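Local coordinates for OxyR (PDB 3HO7), which is a LysR-family, redox-sensitive transcription activator, probably binding DNA through a part separate from the regulatory domain present here, at residues G87-S90 and R91-L95. Residues are numbered along the deposited sequence; the frame is centred on the assembly and turned at random.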
ATOM      1  N   GLY A  87      13.389  12.508   1.972  1.00 25.60           N
ATOM      2  CA  GLY A  87      12.990  12.856   0.622  1.00 25.39           C
ATOM      3  C   GLY A  87      13.238  11.697  -0.321  1.00 25.16           C
ATOM      4  O   GLY A  87      14.280  11.042  -0.269  1.00 25.54           O
ATOM      5  N   TYR A  88      12.262  11.430  -1.178  1.00 24.86           N
ATOM      6  CA  TYR A  88      12.423  10.444  -2.224  1.00 24.70           C
ATOM      7  C   TYR A  88      12.259  11.235  -3.513  1.00 24.92           C
ATOM      8  O   TYR A  88      11.153  11.638  -3.863  1.00 24.65           O
ATOM      9  CB  TYR A  88      11.358   9.355  -2.082  1.00 24.54           C
ATOM     10  CG  TYR A  88      11.720   8.016  -2.686  1.00 24.81           C
ATOM     11  CD1 TYR A  88      12.902   7.371  -2.345  1.00 25.48           C
ATOM     12  CD2 TYR A  88      10.862   7.382  -3.575  1.00 25.32           C
ATOM     13  CE1 TYR A  88      13.231   6.137  -2.891  1.00 25.19           C
ATOM     14  CE2 TYR A  88      11.177   6.155  -4.125  1.00 25.46           C
ATOM     15  CZ  TYR A  88      12.361   5.535  -3.779  1.00 25.49           C
ATOM     16  OH  TYR A  88      12.665   4.313  -4.328  1.00 26.94           O
ATOM     17  N   VAL A  89      13.371  11.484  -4.194  1.00 25.31           N
ATOM     18  CA  VAL A  89      13.405  12.445  -5.292  1.00 26.05           C
ATOM     19  C   VAL A  89      13.675  11.765  -6.629  1.00 26.58           C
ATOM     20  O   VAL A  89      14.676  11.075  -6.783  1.00 26.97           O
ATOM     21  CB  VAL A  89      14.503  13.502  -5.053  1.00 26.40           C
ATOM     22  CG1 VAL A  89      14.441  14.588  -6.121  1.00 26.86           C
ATOM     23  CG2 VAL A  89      14.372  14.101  -3.660  1.00 26.29           C
ATOM     24  N   SER A  90      12.793  11.975  -7.602  1.00 27.04           N
ATOM     25  CA  SER A  90      12.968  11.364  -8.913  1.00 27.88           C
ATOM     26  C   SER A  90      14.201  11.942  -9.600  1.00 28.80           C
ATOM     27  O   SER A  90      14.604  13.069  -9.322  1.00 29.16           O
ATOM     28  CB  SER A  90      11.740  11.583  -9.793  1.00 28.26           C
ATOM     29  OG  SER A  90      11.982  12.604 -10.745  1.00 29.33           O
ATOM     30  N   ARG A  91      14.786  11.167 -10.504  1.00 29.50           N
ATOM     31  CA  ARG A  91      15.991  11.585 -11.209  1.00 30.82           C
ATOM     32  C   ARG A  91      15.720  12.760 -12.151  1.00 31.56           C
ATOM     33  O   ARG A  91      16.651  13.361 -12.690  1.00 32.54           O
ATOM     34  CB  ARG A  91      16.587  10.398 -11.973  1.00 31.18           C
ATOM     35  CG  ARG A  91      16.856   9.187 -11.092  1.00 31.45           C
ATOM     36  CD  ARG A  91      17.195   7.953 -11.911  1.00 32.26           C
ATOM     37  NE  ARG A  91      17.316   6.768 -11.066  1.00 32.55           N
ATOM     38  CZ  ARG A  91      18.440   6.394 -10.468  1.00 32.82           C
ATOM     39  NH1 ARG A  91      19.548   7.108 -10.626  1.00 33.56           N
ATOM     40  NH2 ARG A  91      18.460   5.303  -9.714  1.00 32.58           N
ATOM     41  N   CYS A  92      14.445  13.091 -12.336  1.00 31.54           N
ATOM     42  CA  CYS A  92      14.055  14.167 -13.247  1.00 32.57           C
ATOM     43  C   CYS A  92      13.891  15.507 -12.537  1.00 32.33           C
ATOM     44  O   CYS A  92      13.782  16.549 -13.182  1.00 32.74           O
ATOM     45  CB  CYS A  92      12.759  13.808 -13.974  1.00 32.72           C
ATOM     46  SG  CYS A  92      12.785  12.190 -14.771  1.00 34.56           S
ATOM     47  N   GLU A  93      13.867  15.482 -11.209  1.00 31.69           N
ATOM     48  CA  GLU A  93      13.687  16.708 -10.438  1.00 31.70           C
ATOM     49  C   GLU A  93      14.995  17.481 -10.315  1.00 32.27           C
ATOM     50  O   GLU A  93      16.047  16.891 -10.071  1.00 32.46           O
ATOM     51  CB  GLU A  93      13.138  16.394  -9.045  1.00 30.73           C
ATOM     52  CG  GLU A  93      12.091  15.291  -9.023  1.00 30.42           C
ATOM     53  CD  GLU A  93      10.934  15.560  -9.964  1.00 30.72           C
ATOM     54  OE1 GLU A  93      10.383  16.684  -9.934  1.00 31.12           O
ATOM     55  OE2 GLU A  93      10.572  14.645 -10.736  1.00 30.80           O
ATOM     56  N   PRO A  94      14.934  18.809 -10.494  1.00 32.85           N
ATOM     57  CA  PRO A  94      16.121  19.638 -10.321  1.00 33.46           C
ATOM     58  C   PRO A  94      16.768  19.393  -8.959  1.00 33.09           C
ATOM     59  O   PRO A  94      17.990  19.462  -8.833  1.00 33.61           O
ATOM     60  CB  PRO A  94      15.564  21.061 -10.395  1.00 34.07           C
ATOM     61  CG  PRO A  94      14.351  20.941 -11.251  1.00 33.98           C
ATOM     62  CD  PRO A  94      13.772  19.583 -10.968  1.00 33.10           C
ATOM     63  N   LEU A  95      15.948  19.103  -7.954  1.00 32.27           N
ATOM     64  CA  LEU A  95      16.447  18.852  -6.604  1.00 31.93           C
ATOM     65  C   LEU A  95      17.300  17.593  -6.508  1.00 31.77           C
ATOM     66  O   LEU A  95      17.957  17.361  -5.496  1.00 31.78           O
ATOM     67  CB  LEU A  95      15.294  18.775  -5.600  1.00 31.29           C
ATOM     68  CG  LEU A  95      15.009  20.065  -4.829  1.00 31.62           C
ATOM     69  CD1 LEU A  95      13.780  19.912  -3.946  1.00 31.11           C
ATOM     70  CD2 LEU A  95      16.223  20.455  -3.997  1.00 32.46           C
TER
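Ser90 and Glu93 are the first and last residues of a type I beta turn at the end of strand 75-89, in the regulatory domain, and Ser90 also builds an ST turn within it. Two backbone N-H groups close the turn: Glu93 N donates to Ser90 O (3.2 Å), and Cys92 N donates to Ser90 OG (3.0 Å). The Ser90 hydroxyl stands at chi1 103°, displaced from a staggered position, where OG can accept from Cys92 N and still donate to Glu93 OE2 at a very short 2.5 Å. Glu93 reaches that donor by folding back: chi1 (-39°) sets CG 3.2 Å from Ser90 OG, and the bend at chi2 (-55°) turns CD and OE2 back toward the hydroxyl. The carboxylate is held from outside the turn as well, since OE1 forms a salt bridge with Arg110 and OE2 takes a weak hydrogen bond from Gly157 N. These partners probably favour the ionised carboxylate and restrict the rotation of that group. Arg91 extends away to a salt bridge with Glu175. On the apolar flank, Val89 and Glu93 lie obliquely across each other, with Val89 CG1 3.7 Å from Glu93 CB and 4.3 Å from Leu95 CB.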